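Local coordinates for yncA (Salmonella typhimurium, PDB 3DR6), which probably transfers an acetyl group from acetyl-coenzyme A to an acceptor substrate, as a member of the GNAT acetyltransferase family, at residues A9-N22 / N33-E47. Numbering follows the deposited sequence.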
loop_
_atom_site.group_PDB
_atom_site.type_symbol
_atom_site.label_atom_id
_atom_site.label_comp_id
_atom_site.label_asym_id
_atom_site.label_seq_id
_atom_site.Cartn_x
_atom_site.Cartn_y
_atom_site.Cartn_z
ATOM N N ALA C 9 10.624 -9.365 21.060
ATOM C CA ALA C 9 9.465 -9.367 21.946
ATOM C C ALA C 9 9.009 -10.795 22.255
ATOM O O ALA C 9 9.277 -11.732 21.465
ATOM C CB ALA C 9 8.313 -8.542 21.331
ATOM N N ASP C 10 8.369 -10.946 23.421
ATOM C CA ASP C 10 7.693 -12.176 23.868
ATOM C C ASP C 10 6.200 -11.923 23.934
ATOM O O ASP C 10 5.762 -10.761 23.945
ATOM C CB ASP C 10 8.085 -12.538 25.313
ATOM C CG ASP C 10 9.551 -12.764 25.495
ATOM O OD1 ASP C 10 10.274 -12.965 24.482
ATOM O OD2 ASP C 10 9.982 -12.761 26.672
ATOM N N LYS C 11 5.420 -13.003 24.049
ATOM C CA LYS C 11 3.996 -12.899 24.399
ATOM C C LYS C 11 3.748 -11.990 25.603
ATOM O O LYS C 11 2.763 -11.242 25.628
ATOM C CB LYS C 11 3.405 -14.275 24.704
ATOM C CG LYS C 11 2.932 -15.073 23.501
ATOM C CD LYS C 11 2.205 -16.336 23.979
ATOM C CE LYS C 11 0.901 -15.970 24.714
ATOM N NZ LYS C 11 0.405 -17.031 25.643
ATOM N N ALA C 12 4.634 -12.046 26.599
ATOM C CA ALA C 12 4.474 -11.251 27.824
ATOM C C ALA C 12 4.629 -9.729 27.629
ATOM O O ALA C 12 4.251 -8.948 28.509
ATOM C CB ALA C 12 5.417 -11.752 28.915
ATOM N N ASP C 13 5.173 -9.325 26.480
ATOM C CA ASP C 13 5.367 -7.905 26.128
ATOM C C ASP C 13 4.160 -7.272 25.451
ATOM O O ASP C 13 4.146 -6.053 25.209
ATOM C CB ASP C 13 6.553 -7.752 25.174
ATOM C CG ASP C 13 7.855 -8.177 25.793
ATOM O OD1 ASP C 13 8.063 -7.870 26.986
ATOM O OD2 ASP C 13 8.663 -8.828 25.089
ATOM N N CYS C 14 3.161 -8.096 25.146
ATOM C CA CYS C 14 2.034 -7.653 24.328
ATOM C C CYS C 14 1.100 -6.670 25.036
ATOM O O CYS C 14 0.505 -5.821 24.370
ATOM C CB CYS C 14 1.285 -8.840 23.698
ATOM S SG CYS C 14 2.204 -9.618 22.347
ATOM N N ALA C 15 0.964 -6.768 26.363
ATOM C CA ALA C 15 0.221 -5.748 27.085
ATOM C C ALA C 15 0.891 -4.370 26.971
ATOM O O ALA C 15 0.203 -3.374 26.754
ATOM C CB ALA C 15 -0.012 -6.140 28.559
ATOM N N ALA C 16 2.218 -4.317 27.110
ATOM C CA ALA C 16 2.951 -3.042 26.974
ATOM C C ALA C 16 2.877 -2.485 25.533
ATOM O O ALA C 16 2.748 -1.272 25.322
ATOM C CB ALA C 16 4.400 -3.220 27.388
ATOM N N ILE C 17 3.008 -3.385 24.557
ATOM C CA ILE C 17 2.897 -3.030 23.124
ATOM C C ILE C 17 1.530 -2.411 22.848
ATOM O O ILE C 17 1.430 -1.363 22.180
ATOM C CB ILE C 17 3.169 -4.286 22.200
ATOM C CG1 ILE C 17 4.654 -4.691 22.259
ATOM C CG2 ILE C 17 2.743 -4.034 20.751
ATOM C CD1 ILE C 17 4.972 -6.020 21.533
ATOM N N THR C 18 0.481 -3.051 23.382
ATOM C CA THR C 18 -0.897 -2.571 23.250
ATOM C C THR C 18 -1.042 -1.135 23.748
ATOM O O THR C 18 -1.662 -0.305 23.075
ATOM C CB THR C 18 -1.900 -3.493 23.996
ATOM O OG1 THR C 18 -1.769 -4.836 23.511
ATOM C CG2 THR C 18 -3.351 -3.026 23.789
ATOM N N GLU C 19 -0.471 -0.834 24.917
ATOM C CA GLU C 19 -0.517 0.538 25.436
ATOM C C GLU C 19 0.123 1.523 24.469
ATOM O O GLU C 19 -0.436 2.571 24.201
ATOM C CB GLU C 19 0.203 0.650 26.773
ATOM C CG GLU C 19 -0.520 0.048 27.919
ATOM C CD GLU C 19 0.151 0.413 29.237
ATOM O OE1 GLU C 19 1.269 0.992 29.198
ATOM O OE2 GLU C 19 -0.442 0.119 30.297
ATOM N N ILE C 20 1.311 1.178 23.973
ATOM C CA ILE C 20 2.044 2.056 23.064
ATOM C C ILE C 20 1.281 2.226 21.731
ATOM O O ILE C 20 1.188 3.347 21.212
ATOM C CB ILE C 20 3.487 1.567 22.826
ATOM C CG1 ILE C 20 4.282 1.616 24.138
ATOM C CG2 ILE C 20 4.158 2.418 21.754
ATOM C CD1 ILE C 20 5.533 0.716 24.171
ATOM N N TYR C 21 0.761 1.114 21.195
ATOM C CA TYR C 21 -0.073 1.122 19.961
ATOM C C TYR C 21 -1.290 2.048 20.108
ATOM O O TYR C 21 -1.534 2.921 19.248
ATOM C CB TYR C 21 -0.544 -0.307 19.610
ATOM C CG TYR C 21 -1.426 -0.376 18.382
ATOM C CD1 TYR C 21 -0.858 -0.524 17.121
ATOM C CD2 TYR C 21 -2.825 -0.285 18.478
ATOM C CE1 TYR C 21 -1.660 -0.585 15.987
ATOM C CE2 TYR C 21 -3.637 -0.360 17.330
ATOM C CZ TYR C 21 -3.032 -0.509 16.093
ATOM O OH TYR C 21 -3.783 -0.568 14.924
ATOM N N ASN C 22 -2.045 1.852 21.190
ATOM C CA ASN C 22 -3.238 2.658 21.485
ATOM C C ASN C 22 -2.935 4.131 21.691
ATOM O O ASN C 22 -3.709 4.982 21.249
ATOM C CB ASN C 22 -3.997 2.092 22.695
ATOM C CG ASN C 22 -4.723 0.802 22.362
ATOM O OD1 ASN C 22 -4.966 0.502 21.187
ATOM N ND2 ASN C 22 -5.088 0.034 23.396
ATOM N N ASN C 33 -4.713 4.833 11.974
ATOM C CA ASN C 33 -5.821 4.011 12.423
ATOM C C ASN C 33 -6.495 4.788 13.537
ATOM O O ASN C 33 -5.827 5.579 14.207
ATOM C CB ASN C 33 -5.319 2.682 13.005
ATOM C CG ASN C 33 -5.265 1.552 11.982
ATOM O OD1 ASN C 33 -4.519 0.577 12.174
ATOM N ND2 ASN C 33 -6.061 1.651 10.918
ATOM N N ASP C 34 -7.786 4.537 13.761
ATOM C CA ASP C 34 -8.603 5.380 14.649
ATOM C C ASP C 34 -9.088 4.763 15.966
ATOM O O ASP C 34 -9.387 5.496 16.907
ATOM C CB ASP C 34 -9.814 5.931 13.890
ATOM C CG ASP C 34 -9.415 6.734 12.652
ATOM O OD1 ASP C 34 -8.416 7.465 12.707
ATOM O OD2 ASP C 34 -10.113 6.634 11.630
ATOM N N ARG C 35 -9.206 3.443 16.023
ATOM C CA ARG C 35 -9.719 2.817 17.237
ATOM C C ARG C 35 -8.676 1.965 17.962
ATOM O O ARG C 35 -7.778 1.359 17.357
ATOM C CB ARG C 35 -10.990 1.990 16.980
ATOM C CG ARG C 35 -12.261 2.809 16.737
ATOM C CD ARG C 35 -12.694 2.751 15.282
ATOM N NE ARG C 35 -13.384 1.499 14.943
ATOM C CZ ARG C 35 -12.794 0.379 14.503
ATOM N NH1 ARG C 35 -11.472 0.312 14.345
ATOM N NH2 ARG C 35 -13.530 -0.693 14.222
ATOM N N THR C 36 -8.830 1.939 19.276
ATOM C CA THR C 36 -7.946 1.193 20.155
ATOM C C THR C 36 -8.236 -0.305 20.038
ATOM O O THR C 36 -9.315 -0.710 19.582
ATOM C CB THR C 36 -8.142 1.650 21.595
ATOM O OG1 THR C 36 -9.541 1.633 21.898
ATOM C CG2 THR C 36 -7.610 3.077 21.788
ATOM N N VAL C 37 -7.267 -1.129 20.425
ATOM C CA VAL C 37 -7.458 -2.569 20.435
ATOM C C VAL C 37 -7.190 -3.083 21.852
ATOM O O VAL C 37 -6.743 -2.327 22.719
ATOM C CB VAL C 37 -6.539 -3.304 19.397
ATOM C CG1 VAL C 37 -6.933 -2.946 17.944
ATOM C CG2 VAL C 37 -5.040 -3.045 19.671
ATOM N N ASP C 38 -7.461 -4.360 22.086
ATOM C CA ASP C 38 -7.089 -4.954 23.364
ATOM C C ASP C 38 -5.822 -5.804 23.264
ATOM O O ASP C 38 -5.284 -5.995 22.175
ATOM C CB ASP C 38 -8.262 -5.726 23.989
ATOM C CG ASP C 38 -8.804 -6.831 23.095
ATOM O OD1 ASP C 38 -8.105 -7.307 22.176
ATOM O OD2 ASP C 38 -9.960 -7.244 23.337
ATOM N N THR C 39 -5.339 -6.291 24.404
ATOM C CA THR C 39 -4.119 -7.113 24.435
ATOM C C THR C 39 -4.230 -8.383 23.578
ATOM O O THR C 39 -3.262 -8.762 22.913
ATOM C CB THR C 39 -3.710 -7.480 25.879
ATOM O OG1 THR C 39 -3.522 -6.280 26.640
ATOM C CG2 THR C 39 -2.411 -8.288 25.897
ATOM N N ASP C 40 -5.400 -9.031 23.595
ATOM C CA ASP C 40 -5.623 -10.238 22.781
ATOM C C ASP C 40 -5.414 -9.966 21.290
ATOM O O ASP C 40 -4.903 -10.822 20.548
ATOM C CB ASP C 40 -7.024 -10.811 23.015
ATOM C CG ASP C 40 -7.095 -11.694 24.255
ATOM O OD1 ASP C 40 -6.335 -12.691 24.330
ATOM O OD2 ASP C 40 -7.915 -11.393 25.152
ATOM N N ASN C 41 -5.808 -8.769 20.862
ATOM C CA ASN C 41 -5.632 -8.344 19.485
ATOM C C ASN C 41 -4.156 -8.228 19.120
ATOM O O ASN C 41 -3.742 -8.680 18.042
ATOM C CB ASN C 41 -6.389 -7.033 19.215
ATOM C CG ASN C 41 -6.152 -6.492 17.809
ATOM O OD1 ASN C 41 -5.050 -6.042 17.481
ATOM N ND2 ASN C 41 -7.197 -6.515 16.975
ATOM N N ARG C 42 -3.355 -7.656 20.020
ATOM C CA ARG C 42 -1.906 -7.530 19.759
ATOM C C ARG C 42 -1.157 -8.853 19.889
ATOM O O ARG C 42 -0.135 -9.052 19.241
ATOM C CB ARG C 42 -1.256 -6.427 20.601
ATOM C CG ARG C 42 -1.725 -5.009 20.262
ATOM C CD ARG C 42 -1.339 -4.577 18.837
ATOM N NE ARG C 42 -2.356 -4.913 17.832
ATOM C CZ ARG C 42 -2.221 -4.675 16.528
ATOM N NH1 ARG C 42 -1.110 -4.104 16.061
ATOM N NH2 ARG C 42 -3.195 -5.001 15.690
ATOM N N LEU C 43 -1.676 -9.754 20.717
ATOM C CA LEU C 43 -1.184 -11.133 20.752
ATOM C C LEU C 43 -1.416 -11.802 19.401
ATOM O O LEU C 43 -0.501 -12.413 18.852
ATOM C CB LEU C 43 -1.851 -11.944 21.871
ATOM C CG LEU C 43 -1.115 -11.992 23.213
ATOM C CD1 LEU C 43 -1.950 -12.760 24.237
ATOM C CD2 LEU C 43 0.258 -12.630 23.065
ATOM N N ALA C 44 -2.636 -11.648 18.872
ATOM C CA ALA C 44 -3.004 -12.166 17.555
ATOM C C ALA C 44 -2.056 -11.617 16.487
ATOM O O ALA C 44 -1.477 -12.381 15.716
ATOM C CB ALA C 44 -4.461 -11.817 17.222
ATOM N N TRP C 45 -1.893 -10.295 16.477
ATOM C CA TRP C 45 -0.968 -9.609 15.572
ATOM C C TRP C 45 0.468 -10.111 15.714
ATOM O O TRP C 45 1.149 -10.337 14.707
ATOM C CB TRP C 45 -1.036 -8.091 15.805
ATOM C CG TRP C 45 0.068 -7.271 15.149
ATOM C CD1 TRP C 45 0.087 -6.796 13.866
ATOM C CD2 TRP C 45 1.283 -6.815 15.763
ATOM N NE1 TRP C 45 1.243 -6.084 13.641
ATOM C CE2 TRP C 45 1.993 -6.072 14.786
ATOM C CE3 TRP C 45 1.844 -6.960 17.044
ATOM C CZ2 TRP C 45 3.246 -5.480 15.045
ATOM C CZ3 TRP C 45 3.096 -6.362 17.305
ATOM C CH2 TRP C 45 3.775 -5.633 16.303
ATOM N N TYR C 46 0.914 -10.278 16.959
ATOM C CA TYR C 46 2.251 -10.782 17.270
ATOM C C TYR C 46 2.465 -12.187 16.696
ATOM O O TYR C 46 3.481 -12.451 16.045
ATOM C CB TYR C 46 2.493 -10.777 18.788
ATOM C CG TYR C 46 3.716 -11.556 19.221
ATOM C CD1 TYR C 46 4.991 -10.975 19.201
ATOM C CD2 TYR C 46 3.599 -12.880 19.649
ATOM C CE1 TYR C 46 6.108 -11.695 19.591
ATOM C CE2 TYR C 46 4.706 -13.605 20.036
ATOM C CZ TYR C 46 5.955 -13.014 20.000
ATOM O OH TYR C 46 7.046 -13.749 20.399
ATOM N N GLU C 47 1.501 -13.078 16.942
ATOM C CA GLU C 47 1.570 -14.448 16.425
ATOM C C GLU C 47 1.617 -14.489 14.901
ATOM O O GLU C 47 2.424 -15.208 14.315
ATOM C CB GLU C 47 0.413 -15.296 16.966
ATOM C CG GLU C 47 0.487 -15.552 18.486
ATOM C CD GLU C 47 1.691 -16.406 18.906
ATOM O OE1 GLU C 47 2.187 -17.205 18.075
ATOM O OE2 GLU C 47 2.127 -16.289 20.080
HETATM O O HOH W 1 9.709 -12.794 18.989
HETATM O O HOH W 2 6.631 -15.481 23.285
HETATM O O HOH W 3 -6.564 0.054 15.339
#
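The axes of helix segments 14-22 and 39-47 approach to 8.5 Å at 105° between their N-to-C directions, so they meet over a short patch, where the CA atoms of Cys14 and Leu43, and of Ala15 and Thr39, come nearest. The loop before the second helix extends the contact along the first. There the side-chain amide of Asn22 pairs with the backbone N and O of Val37: Val37 N donates to Asn22 OD1 (2.9 Å), and Asn22 ND2 donates to Val37 O (3.0 Å) in a nearly straight bond of 170°. Two bonds to one residue fix the rotation of this amide.

Arg42 lies over one face of Tyr21, its CZ 4.3 Å from the ring centroid and 15° off the normal, a cation-pi contact. A chain turned back at chi2 and chi3 carries the guanidinium over the ring, with Trp45 CB on its opposite face, while NE and NH2 both donate side-on to Asn41 OD1, which fixes the rotation of the guanidinium. Alongside the aliphatic part of Arg42, Thr18 OG1 donates a hydrogen bond to Cys14 O (2.6 Å) and packs against the Arg42 methylenes. Val37 CG2 meets the Tyr21 ring obliquely.

Nearer the start of the first helix, Cys14 SG points obliquely at the Tyr46 ring, 4.6 Å from its centroid, and touches Leu43 CD2 (3.7 Å). Water bridges Ala9 O and Tyr46 OH.

Ile17 and Tyr21 also touch Tyr68, and Trp45 touches Ser70, both residues of strand 64-73. The contact thus joins the two N-terminal helices that follow the first strand and pack on the central mixed sheet, an arrangement characteristic of the GNAT fold.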